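PDB 1NPY: shikimate dehydrogenase-like protein HI_0607 from Haemophilus influenzae, which catalyses in vitro the NADP(+)-dependent oxidation of shikimate to 3-dehydroshikimate, but so weakly that shikimate may not be its biological substrate. Local coordinates for residues L31-I36 against L249-R254; T21-Y26 against E258-A263; G56-A61 against V91-F96; T6-S11 against K38-Q43. All blocks are in the same frame, centred on the assembly; numbering follows the deposited sequence.

Contact 1. Residues L31-I36 against L249-R254; sequences LGLNFI and LYTHQR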
loop_
_atom_site.group_PDB
_atom_site.type_symbol
_atom_site.label_atom_id
_atom_site.label_comp_id
_atom_site.label_asym_id
_atom_site.label_seq_id
_atom_site.Cartn_x
_atom_site.Cartn_y
_atom_site.Cartn_z
ATOM N N LEU A 31 20.125 -12.638 3.537
ATOM C CA LEU A 31 20.958 -11.547 4.038
ATOM C C LEU A 31 21.744 -11.859 5.316
ATOM O O LEU A 31 22.494 -11.010 5.798
ATOM C CB LEU A 31 20.114 -10.286 4.253
ATOM C CG LEU A 31 19.710 -9.486 3.011
ATOM C CD1 LEU A 31 18.980 -8.213 3.421
ATOM C CD2 LEU A 31 20.919 -9.085 2.201
ATOM N N GLY A 32 21.616 -13.077 5.840
ATOM C CA GLY A 32 22.318 -13.477 7.039
ATOM C C GLY A 32 21.879 -12.728 8.277
ATOM O O GLY A 32 22.687 -12.458 9.160
ATOM N N LEU A 33 20.590 -12.402 8.349
ATOM C CA LEU A 33 20.019 -11.713 9.504
ATOM C C LEU A 33 19.372 -12.644 10.517
ATOM O O LEU A 33 18.620 -13.549 10.150
ATOM C CB LEU A 33 18.958 -10.725 9.058
ATOM C CG LEU A 33 19.446 -9.444 8.404
ATOM C CD1 LEU A 33 18.455 -8.786 7.487
ATOM C CD2 LEU A 33 19.864 -8.435 9.474
ATOM N N ASN A 34 19.701 -12.430 11.785
ATOM C CA ASN A 34 19.165 -13.249 12.865
ATOM C C ASN A 34 17.808 -12.744 13.337
ATOM O O ASN A 34 17.671 -12.135 14.409
ATOM C CB ASN A 34 20.135 -13.254 14.054
ATOM C CG ASN A 34 19.763 -14.305 15.088
ATOM O OD1 ASN A 34 19.038 -15.255 14.783
ATOM N ND2 ASN A 34 20.292 -14.160 16.301
ATOM N N PHE A 35 16.841 -12.982 12.458
ATOM C CA PHE A 35 15.469 -12.485 12.534
ATOM C C PHE A 35 14.581 -13.638 12.066
ATOM O O PHE A 35 14.993 -14.447 11.222
ATOM C CB PHE A 35 15.225 -11.336 11.562
ATOM C CG PHE A 35 15.571 -9.951 12.060
ATOM C CD1 PHE A 35 16.888 -9.564 12.278
ATOM C CD2 PHE A 35 14.576 -8.997 12.219
ATOM C CE1 PHE A 35 17.194 -8.288 12.698
ATOM C CE2 PHE A 35 14.864 -7.729 12.625
ATOM C CZ PHE A 35 16.180 -7.371 12.883
ATOM N N ILE A 36 13.363 -13.687 12.604
ATOM C CA ILE A 36 12.250 -14.491 12.098
ATOM C C ILE A 36 10.987 -13.650 12.023
ATOM O O ILE A 36 10.839 -12.637 12.723
ATOM C CB ILE A 36 11.971 -15.721 12.967
ATOM C CG1 ILE A 36 11.720 -15.327 14.422
ATOM C CG2 ILE A 36 13.083 -16.721 12.817
ATOM C CD1 ILE A 36 11.090 -16.422 15.297
ATOM N N LEU A 249 12.982 -0.764 7.559
ATOM C CA LEU A 249 12.769 -0.154 8.864
ATOM C C LEU A 249 13.182 -1.094 10.001
ATOM O O LEU A 249 13.762 -0.678 11.003
ATOM C CB LEU A 249 11.322 0.283 9.008
ATOM C CG LEU A 249 10.977 1.571 8.273
ATOM C CD1 LEU A 249 9.475 1.744 8.130
ATOM C CD2 LEU A 249 11.563 2.812 8.928
ATOM N N TYR A 250 12.841 -2.365 9.865
ATOM C CA TYR A 250 13.094 -3.293 10.971
ATOM C C TYR A 250 14.573 -3.678 11.083
ATOM O O TYR A 250 15.069 -3.829 12.197
ATOM C CB TYR A 250 12.300 -4.582 10.835
ATOM C CG TYR A 250 10.793 -4.462 10.658
ATOM C CD1 TYR A 250 10.063 -3.394 11.152
ATOM C CD2 TYR A 250 10.103 -5.460 10.003
ATOM C CE1 TYR A 250 8.687 -3.318 10.949
ATOM C CE2 TYR A 250 8.735 -5.393 9.776
ATOM C CZ TYR A 250 8.032 -4.324 10.290
ATOM O OH TYR A 250 6.682 -4.258 10.051
ATOM N N THR A 251 15.241 -3.901 9.949
ATOM C CA THR A 251 16.569 -4.528 9.932
ATOM C C THR A 251 17.732 -3.563 9.663
ATOM O O THR A 251 18.894 -3.946 9.779
ATOM C CB THR A 251 16.692 -5.549 8.822
ATOM O OG1 THR A 251 16.567 -4.868 7.561
ATOM C CG2 THR A 251 15.585 -6.599 8.877
ATOM N N HIS A 252 17.398 -2.387 9.159
ATOM C CA HIS A 252 18.361 -1.398 8.665
ATOM C C HIS A 252 19.150 -1.824 7.433
ATOM O O HIS A 252 20.220 -1.287 7.138
ATOM C CB HIS A 252 19.327 -0.949 9.762
ATOM C CG HIS A 252 18.630 -0.231 10.872
ATOM N ND1 HIS A 252 18.745 -0.608 12.190
ATOM C CD2 HIS A 252 17.725 0.773 10.835
ATOM C CE1 HIS A 252 17.991 0.186 12.927
ATOM N NE2 HIS A 252 17.357 1.028 12.132
ATOM N N GLN A 253 18.606 -2.767 6.679
ATOM C CA GLN A 253 19.121 -3.181 5.379
ATOM C C GLN A 253 18.026 -3.160 4.312
ATOM O O GLN A 253 16.954 -3.748 4.492
ATOM C CB GLN A 253 19.706 -4.591 5.439
ATOM C CG GLN A 253 21.030 -4.670 6.198
ATOM C CD GLN A 253 21.690 -6.040 6.151
ATOM O OE1 GLN A 253 21.833 -6.613 5.063
ATOM N NE2 GLN A 253 22.187 -6.514 7.296
ATOM N N ARG A 254 18.343 -2.535 3.190
ATOM C CA ARG A 254 17.518 -2.567 1.985
ATOM C C ARG A 254 18.045 -3.714 1.133
ATOM O O ARG A 254 19.205 -3.691 0.686
ATOM C CB ARG A 254 17.642 -1.236 1.228
ATOM C CG ARG A 254 16.805 -1.135 -0.036
ATOM C CD ARG A 254 16.902 0.219 -0.713
ATOM N NE ARG A 254 16.519 1.336 0.161
ATOM C CZ ARG A 254 16.592 2.639 -0.124
ATOM N NH1 ARG A 254 17.081 3.088 -1.270
ATOM N NH2 ARG A 254 16.204 3.548 0.763
HETATM O O HOH W 1 23.430 -8.740 4.467
HETATM O O HOH W 2 23.446 -9.349 7.965
#
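Y250 meets F35 mainly through its backbone. Its carbonyl O lies 3.8 Å from F35 CZ, oblique to the ring. The tyrosine ring itself leads away from this contact, toward the strands of the N-terminal sheet.

T251 is the last helical residue of helix 235-251 and sits between two side chains. Its CG2 lies over one face of the F35 ring, offset toward the rim, in a CH-pi contact 4.1 Å from the ring centroid. L33 crosses T251 at about a right angle and brings CD1 within 3.9 Å of the same CG2. T251 OG1 lies between the backbone N and the carbonyl carbon (chi1 64°). There it accepts from Q253 N at 3.1 Å, an ST turn, and it also bonds F247 O one turn back in the helix.

After H252, Q253 reaches across the contact with an extended chain. Its amide reaches L33 tip to tip, with NE2 3.7 Å from L33 CD2. Its OE1 passes beside the methyl groups of L31. Two waters join this amide to L31 O, near the Schellman end of helix 19-31. Water 1 donates to both L31 O and Q253 OE1, the latter at 2.7 Å. Water 2 donates to L31 O and accepts from Q253 NE2 at 3.2 Å.

No direct hydrogen bond crosses between 31-36 and 249-254. The chemistry is apolar and CH-pi at T251 and water-mediated at Q253, so a glutamine amide can pack on leucines while water serves both its O and its N.

Contact 2. Residues T21-Y26 against E258-A263; sequences TTFHNY and ELIAEA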
loop_
_atom_site.group_PDB
_atom_site.type_symbol
_atom_site.label_atom_id
_atom_site.label_comp_id
_atom_site.label_asym_id
_atom_site.label_seq_id
_atom_site.Cartn_x
_atom_site.Cartn_y
_atom_site.Cartn_z
ATOM N N THR A 21 5.129 -13.581 5.958
ATOM C CA THR A 21 5.895 -14.658 6.582
ATOM C C THR A 21 6.810 -15.326 5.548
ATOM O O THR A 21 7.991 -15.570 5.813
ATOM C CB THR A 21 4.971 -15.681 7.262
ATOM O OG1 THR A 21 4.162 -15.009 8.233
ATOM C CG2 THR A 21 5.728 -16.733 8.039
ATOM N N THR A 22 6.311 -15.552 4.340
ATOM C CA THR A 22 7.155 -16.152 3.305
ATOM C C THR A 22 8.292 -15.236 2.843
ATOM O O THR A 22 9.471 -15.595 2.844
ATOM C CB THR A 22 6.254 -16.570 2.131
ATOM O OG1 THR A 22 5.301 -17.530 2.603
ATOM C CG2 THR A 22 7.042 -17.325 1.079
ATOM N N PHE A 23 7.906 -14.002 2.554
ATOM C CA PHE A 23 8.761 -12.964 1.964
ATOM C C PHE A 23 9.844 -12.539 2.934
ATOM O O PHE A 23 11.022 -12.523 2.580
ATOM C CB PHE A 23 7.873 -11.766 1.619
ATOM C CG PHE A 23 8.551 -10.626 0.931
ATOM C CD1 PHE A 23 8.737 -10.645 -0.440
ATOM C CD2 PHE A 23 8.946 -9.493 1.623
ATOM C CE1 PHE A 23 9.342 -9.558 -1.094
ATOM C CE2 PHE A 23 9.514 -8.412 0.965
ATOM C CZ PHE A 23 9.754 -8.470 -0.399
ATOM N N HIS A 24 9.461 -12.155 4.153
ATOM C CA HIS A 24 10.482 -11.669 5.084
ATOM C C HIS A 24 11.488 -12.753 5.513
ATOM O O HIS A 24 12.706 -12.533 5.589
ATOM C CB HIS A 24 9.827 -11.020 6.311
ATOM C CG HIS A 24 9.199 -9.689 6.048
ATOM N ND1 HIS A 24 7.884 -9.544 5.654
ATOM C CD2 HIS A 24 9.672 -8.436 6.238
ATOM C CE1 HIS A 24 7.609 -8.257 5.519
ATOM N NE2 HIS A 24 8.674 -7.563 5.887
ATOM N N ASN A 25 10.999 -13.955 5.800
ATOM C CA ASN A 25 11.870 -15.043 6.199
ATOM C C ASN A 25 12.856 -15.446 5.102
ATOM O O ASN A 25 14.035 -15.686 5.375
ATOM C CB ASN A 25 11.098 -16.264 6.715
ATOM C CG ASN A 25 10.491 -16.040 8.104
ATOM O OD1 ASN A 25 9.275 -16.203 8.285
ATOM N ND2 ASN A 25 11.307 -15.649 9.071
ATOM N N TYR A 26 12.411 -15.421 3.855
ATOM C CA TYR A 26 13.337 -15.638 2.749
ATOM C C TYR A 26 14.482 -14.631 2.740
ATOM O O TYR A 26 15.657 -15.004 2.595
ATOM C CB TYR A 26 12.569 -15.579 1.440
ATOM C CG TYR A 26 13.392 -15.859 0.199
ATOM C CD1 TYR A 26 13.621 -17.154 -0.251
ATOM C CD2 TYR A 26 13.928 -14.808 -0.527
ATOM C CE1 TYR A 26 14.375 -17.403 -1.412
ATOM C CE2 TYR A 26 14.674 -15.043 -1.683
ATOM C CZ TYR A 26 14.888 -16.333 -2.113
ATOM O OH TYR A 26 15.630 -16.539 -3.271
ATOM N N GLU A 258 17.607 -7.525 -7.062
ATOM C CA GLU A 258 17.626 -8.934 -7.455
ATOM C C GLU A 258 17.018 -9.815 -6.379
ATOM O O GLU A 258 16.136 -10.631 -6.680
ATOM C CB GLU A 258 19.021 -9.442 -7.842
ATOM C CG GLU A 258 19.073 -10.931 -8.144
ATOM C CD GLU A 258 20.414 -11.445 -8.646
ATOM O OE1 GLU A 258 21.384 -10.663 -8.749
ATOM O OE2 GLU A 258 20.454 -12.656 -8.967
ATOM N N LEU A 259 17.401 -9.580 -5.123
ATOM C CA LEU A 259 16.819 -10.396 -4.072
ATOM C C LEU A 259 15.343 -10.071 -3.849
ATOM O O LEU A 259 14.575 -10.972 -3.533
ATOM C CB LEU A 259 17.535 -10.224 -2.739
ATOM C CG LEU A 259 17.928 -11.463 -1.937
ATOM C CD1 LEU A 259 18.680 -12.544 -2.716
ATOM C CD2 LEU A 259 18.820 -10.897 -0.823
ATOM N N ILE A 260 14.933 -8.814 -3.994
ATOM C CA ILE A 260 13.508 -8.532 -3.828
ATOM C C ILE A 260 12.681 -9.308 -4.852
ATOM O O ILE A 260 11.680 -9.932 -4.483
ATOM C CB ILE A 260 13.215 -7.043 -3.925
ATOM C CG1 ILE A 260 13.868 -6.322 -2.750
ATOM C CG2 ILE A 260 11.710 -6.808 -4.030
ATOM C CD1 ILE A 260 14.048 -4.836 -3.020
ATOM N N ALA A 261 13.144 -9.349 -6.101
ATOM C CA ALA A 261 12.398 -10.049 -7.140
ATOM C C ALA A 261 12.328 -11.547 -6.827
ATOM O O ALA A 261 11.279 -12.157 -7.020
ATOM C CB ALA A 261 12.968 -9.771 -8.521
ATOM N N GLU A 262 13.414 -12.151 -6.344
ATOM C CA GLU A 262 13.360 -13.563 -5.959
ATOM C C GLU A 262 12.410 -13.813 -4.795
ATOM O O GLU A 262 11.648 -14.780 -4.798
ATOM C CB GLU A 262 14.755 -14.070 -5.603
ATOM C CG GLU A 262 15.691 -14.064 -6.788
ATOM C CD GLU A 262 17.050 -14.612 -6.418
ATOM O OE1 GLU A 262 17.261 -15.825 -6.591
ATOM O OE2 GLU A 262 17.855 -13.824 -5.884
ATOM N N ALA A 263 12.443 -12.927 -3.802
ATOM C CA ALA A 263 11.545 -13.027 -2.654
ATOM C C ALA A 263 10.077 -12.892 -3.049
ATOM O O ALA A 263 9.242 -13.660 -2.566
ATOM C CB ALA A 263 11.930 -11.985 -1.601
#
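A263 CB is the bump at the middle of this contact, and F23 and Y26 form the hollow that takes it. The methyl lies 3.6 Å from F23 CE1 and 3.6 Å from Y26 CD2. It meets both rings obliquely. Y26 points toward helix 257-268, while F23 sets off to the side and its ring swings in to A263. In each, CG is anti to the backbone N (chi1 -177°), and the rings extend along the two flanks of the alanine.

The small A263 side chain lets the backbones come close. F23 CA and A263 CA are 5.4 Å apart, although the axes of the two short helical segments approach no nearer than 9.8 Å.

On one flank the F23 ring passes A263 and meets I260 one turn earlier. Its CZ touches I260 CG2 at 4.4 Å, and I260 also packs on V240 and V244 of helix 235-251. F23 reaches A243 and V244 of that helix too, so this flank is closed by a third helix.

On the other flank Y26 lies across the E262-A263 backbone. Its ring edge faces L259 O. The hydroxyl OH comes to 3.5 Å from E262 CB, and the E262 side chain crosses the tyrosine obliquely, its carboxylate plane 78° from the ring. F266 also meets the Y26 ring.

No hydrogen bond links the segments. They run roughly antiparallel, at 144°. This is antiparallel helix-helix packing around a small residue, A263, in which the C-terminal helix 257-268 covers helix 19-31 of the shikimate dehydrogenase substrate-binding domain.

Contact 3. Residues G56-A61 against V91-F96; sequences GIRGCA and VNDNGF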
loop_
_atom_site.group_PDB
_atom_site.type_symbol
_atom_site.label_atom_id
_atom_site.label_comp_id
_atom_site.label_asym_id
_atom_site.label_seq_id
_atom_site.Cartn_x
_atom_site.Cartn_y
_atom_site.Cartn_z
ATOM N N GLY A 56 9.649 -7.119 23.633
ATOM C CA GLY A 56 10.782 -6.703 22.833
ATOM C C GLY A 56 10.716 -7.177 21.393
ATOM O O GLY A 56 11.750 -7.307 20.741
ATOM N N ILE A 57 9.517 -7.335 20.849
ATOM C CA ILE A 57 9.330 -7.672 19.442
ATOM C C ILE A 57 9.755 -6.439 18.628
ATOM O O ILE A 57 9.385 -5.327 18.948
ATOM C CB ILE A 57 7.849 -8.092 19.240
ATOM C CG1 ILE A 57 7.642 -9.439 19.945
ATOM C CG2 ILE A 57 7.456 -8.036 17.786
ATOM C CD1 ILE A 57 6.240 -9.997 19.961
ATOM N N ARG A 58 10.542 -6.616 17.573
ATOM C CA ARG A 58 11.164 -5.511 16.868
ATOM C C ARG A 58 10.261 -4.731 15.934
ATOM O O ARG A 58 10.340 -3.508 15.840
ATOM C CB ARG A 58 12.299 -6.097 16.036
ATOM C CG ARG A 58 13.006 -5.141 15.110
ATOM C CD ARG A 58 13.528 -3.878 15.738
ATOM N NE ARG A 58 14.073 -2.991 14.724
ATOM C CZ ARG A 58 14.412 -1.728 14.901
ATOM N NH1 ARG A 58 14.220 -1.141 16.072
ATOM N NH2 ARG A 58 14.899 -1.014 13.887
ATOM N N GLY A 59 9.380 -5.448 15.243
ATOM C CA GLY A 59 8.663 -4.841 14.136
ATOM C C GLY A 59 7.302 -5.497 14.015
ATOM O O GLY A 59 7.189 -6.690 14.244
ATOM N N CYS A 60 6.270 -4.712 13.729
ATOM C CA CYS A 60 4.930 -5.286 13.537
ATOM C C CYS A 60 4.154 -4.588 12.413
ATOM O O CYS A 60 3.816 -3.401 12.512
ATOM C CB CYS A 60 4.163 -5.211 14.871
ATOM S SG CYS A 60 2.505 -5.973 14.831
ATOM N N ALA A 61 3.798 -5.351 11.394
ATOM C CA ALA A 61 2.891 -4.868 10.364
ATOM C C ALA A 61 1.480 -4.886 10.928
ATOM O O ALA A 61 1.141 -5.719 11.768
ATOM C CB ALA A 61 2.981 -5.659 9.067
ATOM N N VAL A 91 7.645 0.069 14.534
ATOM C CA VAL A 91 9.019 -0.283 14.819
ATOM C C VAL A 91 9.261 0.021 16.294
ATOM O O VAL A 91 9.025 1.135 16.775
ATOM C CB VAL A 91 10.032 0.511 13.988
ATOM C CG1 VAL A 91 11.456 0.005 14.244
ATOM C CG2 VAL A 91 9.690 0.457 12.510
ATOM N N ASN A 92 9.702 -1.012 17.001
ATOM C CA ASN A 92 10.051 -0.911 18.409
ATOM C C ASN A 92 11.514 -0.577 18.636
ATOM O O ASN A 92 12.389 -1.404 18.419
ATOM C CB ASN A 92 9.694 -2.229 19.080
ATOM C CG ASN A 92 9.957 -2.228 20.575
ATOM O OD1 ASN A 92 10.325 -1.201 21.168
ATOM N ND2 ASN A 92 9.639 -3.363 21.203
ATOM N N ASP A 93 11.775 0.672 19.005
ATOM C CA ASP A 93 13.105 1.167 19.327
ATOM C C ASP A 93 13.277 1.195 20.861
ATOM O O ASP A 93 12.880 2.160 21.507
ATOM C CB ASP A 93 13.261 2.559 18.673
ATOM C CG ASP A 93 13.175 2.518 17.135
ATOM O OD1 ASP A 93 14.007 1.805 16.520
ATOM O OD2 ASP A 93 12.287 3.095 16.449
ATOM N N ASN A 94 13.807 0.127 21.451
ATOM C CA ASN A 94 13.981 -0.007 22.900
ATOM C C ASN A 94 12.779 0.342 23.757
ATOM O O ASN A 94 12.865 1.005 24.799
ATOM C CB ASN A 94 15.155 0.824 23.407
ATOM C CG ASN A 94 16.413 0.551 22.640
ATOM O OD1 ASN A 94 17.006 -0.523 22.753
ATOM N ND2 ASN A 94 16.809 1.514 21.817
ATOM N N GLY A 95 11.621 -0.119 23.301
ATOM C CA GLY A 95 10.371 0.120 23.989
ATOM C C GLY A 95 9.577 1.312 23.490
ATOM O O GLY A 95 8.456 1.473 23.956
ATOM N N PHE A 96 10.105 2.114 22.562
ATOM C CA PHE A 96 9.472 3.318 22.047
ATOM C C PHE A 96 8.935 2.937 20.674
ATOM O O PHE A 96 9.713 2.609 19.793
ATOM C CB PHE A 96 10.488 4.463 21.939
ATOM C CG PHE A 96 9.901 5.805 21.667
ATOM C CD1 PHE A 96 9.320 6.579 22.649
ATOM C CD2 PHE A 96 9.957 6.314 20.385
ATOM C CE1 PHE A 96 8.798 7.832 22.345
ATOM C CE2 PHE A 96 9.466 7.550 20.091
ATOM C CZ PHE A 96 8.891 8.326 21.073
HETATM O O HOH W 3 15.288 1.810 14.208
#
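R58 starts with CB pointing away from V91-F96 and then curls back over it. CG is anti to the backbone N (chi1 174°). The chain bends at the next torsion (chi2 53°), which turns CD toward strand 89-93, 3.8 Å from N92 O. NE follows and bonds Y250 O in helix 235-251. CZ lies over V91 CG1 at 3.5 Å, and this methyl sits beneath the centre of one guanidinium face.

NH1 makes the direct polar contacts of the guanidinium with N92 and D93. It donates to N92 O at 3.0 Å, from above the carbonyl plane. It also forms a salt bridge with D93 OD1, again at 3.0 Å, approaching from above the carboxylate plane. The guanidinium and carboxylate planes are 71° apart, so this is a single-contact bridge rather than a flat, two-pronged one. NH2 is joined to D93 OD1 by water 3, which lies at the guanidinium edge, in its plane. The other oxygen, D93 OD2, pairs with R98.

N92 holds the backbones together. Its N donates to R58 O at 2.8 Å. Its side chain extends toward I57, where ND2 donates to I57 O at 3.0 Å. Its OD1 accepts from G95 N at 2.7 Å, an Asx motif that braces the type I' turn D93-F96.

G59 and V91 form an antiparallel, non-hydrogen-bonded pair. The turn leads from strand 89-93 into strand 96-100. Strand 59-62 lies between strands 7-12 and 89-93 in the mixed sheet, while the end of helix 235-251 lies against V91 and, besides the NE bond, accepts a weak one from NH2 at L249 O.

Contact 4. Residues T6-S11 against K38-Q43; sequences TQLCMS and KAFTTQ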
loop_
_atom_site.group_PDB
_atom_site.type_symbol
_atom_site.label_atom_id
_atom_site.label_comp_id
_atom_site.label_asym_id
_atom_site.label_seq_id
_atom_site.Cartn_x
_atom_site.Cartn_y
_atom_site.Cartn_z
ATOM N N THR A 6 17.666 -14.025 18.451
ATOM C CA THR A 6 16.926 -13.830 17.207
ATOM C C THR A 6 15.825 -12.810 17.471
ATOM O O THR A 6 15.100 -12.900 18.468
ATOM C CB THR A 6 16.260 -15.149 16.791
ATOM O OG1 THR A 6 17.256 -16.147 16.562
ATOM C CG2 THR A 6 15.498 -15.037 15.475
ATOM N N GLN A 7 15.705 -11.838 16.575
ATOM C CA GLN A 7 14.651 -10.843 16.709
ATOM C C GLN A 7 13.382 -11.322 16.005
ATOM O O GLN A 7 13.464 -11.840 14.901
ATOM C CB GLN A 7 15.122 -9.498 16.178
ATOM C CG GLN A 7 16.277 -8.996 17.062
ATOM C CD GLN A 7 17.557 -8.611 16.328
ATOM O OE1 GLN A 7 17.758 -7.425 16.045
ATOM N NE2 GLN A 7 18.449 -9.585 16.077
ATOM N N LEU A 8 12.227 -11.128 16.633
ATOM C CA LEU A 8 10.946 -11.448 15.994
ATOM C C LEU A 8 10.323 -10.199 15.384
ATOM O O LEU A 8 10.193 -9.154 16.037
ATOM C CB LEU A 8 9.980 -12.058 16.999
ATOM C CG LEU A 8 8.565 -12.351 16.506
ATOM C CD1 LEU A 8 8.519 -13.360 15.384
ATOM C CD2 LEU A 8 7.721 -12.811 17.688
ATOM N N CYS A 9 9.967 -10.297 14.108
ATOM C CA CYS A 9 9.127 -9.311 13.468
ATOM C C CYS A 9 7.839 -10.046 13.096
ATOM O O CYS A 9 7.822 -11.290 13.026
ATOM C CB CYS A 9 9.753 -8.681 12.230
ATOM S SG CYS A 9 11.133 -7.608 12.676
ATOM N N MET A 10 6.783 -9.268 12.945
ATOM C CA MET A 10 5.459 -9.886 12.879
ATOM C C MET A 10 4.411 -9.026 12.197
ATOM O O MET A 10 4.682 -7.898 11.771
ATOM C CB MET A 10 5.011 -10.179 14.312
ATOM C CG MET A 10 4.772 -8.982 15.218
ATOM S SD MET A 10 4.131 -9.464 16.819
ATOM C CE MET A 10 2.400 -9.515 16.412
ATOM N N SER A 11 3.210 -9.587 12.064
ATOM C CA SER A 11 2.080 -8.791 11.600
ATOM C C SER A 11 0.853 -9.136 12.468
ATOM O O SER A 11 0.800 -10.198 13.090
ATOM C CB SER A 11 1.755 -9.058 10.140
ATOM O OG SER A 11 1.297 -10.373 9.901
ATOM N N LYS A 38 6.608 -13.853 11.766
ATOM C CA LYS A 38 5.358 -14.616 11.760
ATOM C C LYS A 38 4.132 -13.720 11.818
ATOM O O LYS A 38 4.124 -12.702 12.511
ATOM C CB LYS A 38 5.319 -15.586 12.941
ATOM C CG LYS A 38 4.302 -16.696 12.746
ATOM C CD LYS A 38 4.181 -17.574 13.979
ATOM C CE LYS A 38 2.948 -17.213 14.791
ATOM N NZ LYS A 38 1.662 -17.554 14.094
ATOM N N ALA A 39 3.087 -14.090 11.079
ATOM C CA ALA A 39 1.787 -13.454 11.200
ATOM C C ALA A 39 1.023 -13.962 12.421
ATOM O O ALA A 39 0.988 -15.159 12.736
ATOM C CB ALA A 39 0.977 -13.711 9.934
ATOM N N PHE A 40 0.357 -13.013 13.065
ATOM C CA PHE A 40 -0.480 -13.281 14.227
ATOM C C PHE A 40 -1.845 -12.645 14.028
ATOM O O PHE A 40 -2.067 -11.833 13.131
ATOM C CB PHE A 40 0.145 -12.712 15.502
ATOM C CG PHE A 40 1.421 -13.364 15.965
ATOM C CD1 PHE A 40 1.439 -14.212 17.059
ATOM C CD2 PHE A 40 2.638 -13.015 15.411
ATOM C CE1 PHE A 40 2.619 -14.755 17.530
ATOM C CE2 PHE A 40 3.822 -13.549 15.887
ATOM C CZ PHE A 40 3.821 -14.421 16.960
ATOM N N THR A 41 -2.811 -13.023 14.855
ATOM C CA THR A 41 -4.081 -12.326 14.948
ATOM C C THR A 41 -4.366 -12.069 16.421
ATOM O O THR A 41 -3.637 -12.505 17.312
ATOM C CB THR A 41 -5.225 -13.106 14.294
ATOM O OG1 THR A 41 -6.404 -12.283 14.182
ATOM C CG2 THR A 41 -5.564 -14.318 15.165
ATOM N N THR A 42 -5.404 -11.280 16.655
ATOM C CA THR A 42 -5.812 -10.917 18.002
ATOM C C THR A 42 -7.232 -10.400 17.967
ATOM O O THR A 42 -7.740 -10.010 16.906
ATOM C CB THR A 42 -4.879 -9.810 18.580
ATOM O OG1 THR A 42 -5.185 -9.511 19.946
ATOM C CG2 THR A 42 -5.061 -8.484 17.850
ATOM N N GLN A 43 -7.867 -10.504 19.129
ATOM C CA GLN A 43 -9.145 -9.840 19.373
ATOM C C GLN A 43 -9.011 -8.757 20.432
ATOM O O GLN A 43 -10.010 -8.198 20.899
ATOM C CB GLN A 43 -10.216 -10.859 19.770
ATOM C CG GLN A 43 -10.487 -11.944 18.741
ATOM C CD GLN A 43 -11.673 -12.762 19.169
ATOM O OE1 GLN A 43 -11.522 -13.723 19.925
ATOM N NE2 GLN A 43 -12.864 -12.334 18.768
HETATM O O HOH W 4 -1.269 -11.076 10.514
#
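M10 and F40 cross at about a right angle and make the close side-chain packing of this contact. M10 CG takes the position between the backbone N and the carbonyl carbon (chi1 65°), and the chain bends at its last torsion. The methyl CE then lies 3.6 Å from F40 CD2, oblique to the ring. SD is 4.7 Å from the ring centroid, a Met-aromatic contact that is also oblique. M10 also touches I57 and C60, which lie toward strand 59-62. On the other face of the sheet S11 packs closely on A39, with S11 OG 3.4 Å from A39 CB.

Three backbone bonds join the strands. K38 N donates to C9 O at 3.1 Å and F40 N to S11 O at 2.8 Å. The bond from S11 N to K38 O is the longest, at 3.3 Å. M10 CA adds a CA-H...O contact to K38 O.

The outer side is looser. L8 touches lightly, CD2 4.3 Å from F40 CZ. K38 is exposed; its chain passes over one face of the F40 ring, with CE above the rim, and NZ returns to bond A39 O. Water 4 links the S11 hydroxyl to F40 O, donating to the carbonyl.

The bridges M10-K38 and S11-A39 are parallel, and helix 19-31 connects the strands. This is a beta-alpha-beta crossover, placing 35-40 at the edge of the N-terminal mixed sheet.

How the contacts relate
All four contacts belong to the N-terminal half of the fold and its C-terminal helices. Contacts 3 and 4 lie in the same mixed sheet, centres about 11 Å apart, joined where strands 7-12 and 59-62 pair through M10. Contact 4 closes before contact 3 opens along the chain. Contact 1 shares strand 35-40 with contact 4, and contacts 1 and 3 touch at R58. The centres of contacts 1 and 2 are about 12 Å apart, and helices 19-31 and 257-268 carry contact 2. Contact 3 is nested within contact 1, and contact 1 within contact 2. The last two helices thus return, past the parallel sheet that probably binds NADP(+), to the substrate-binding domain.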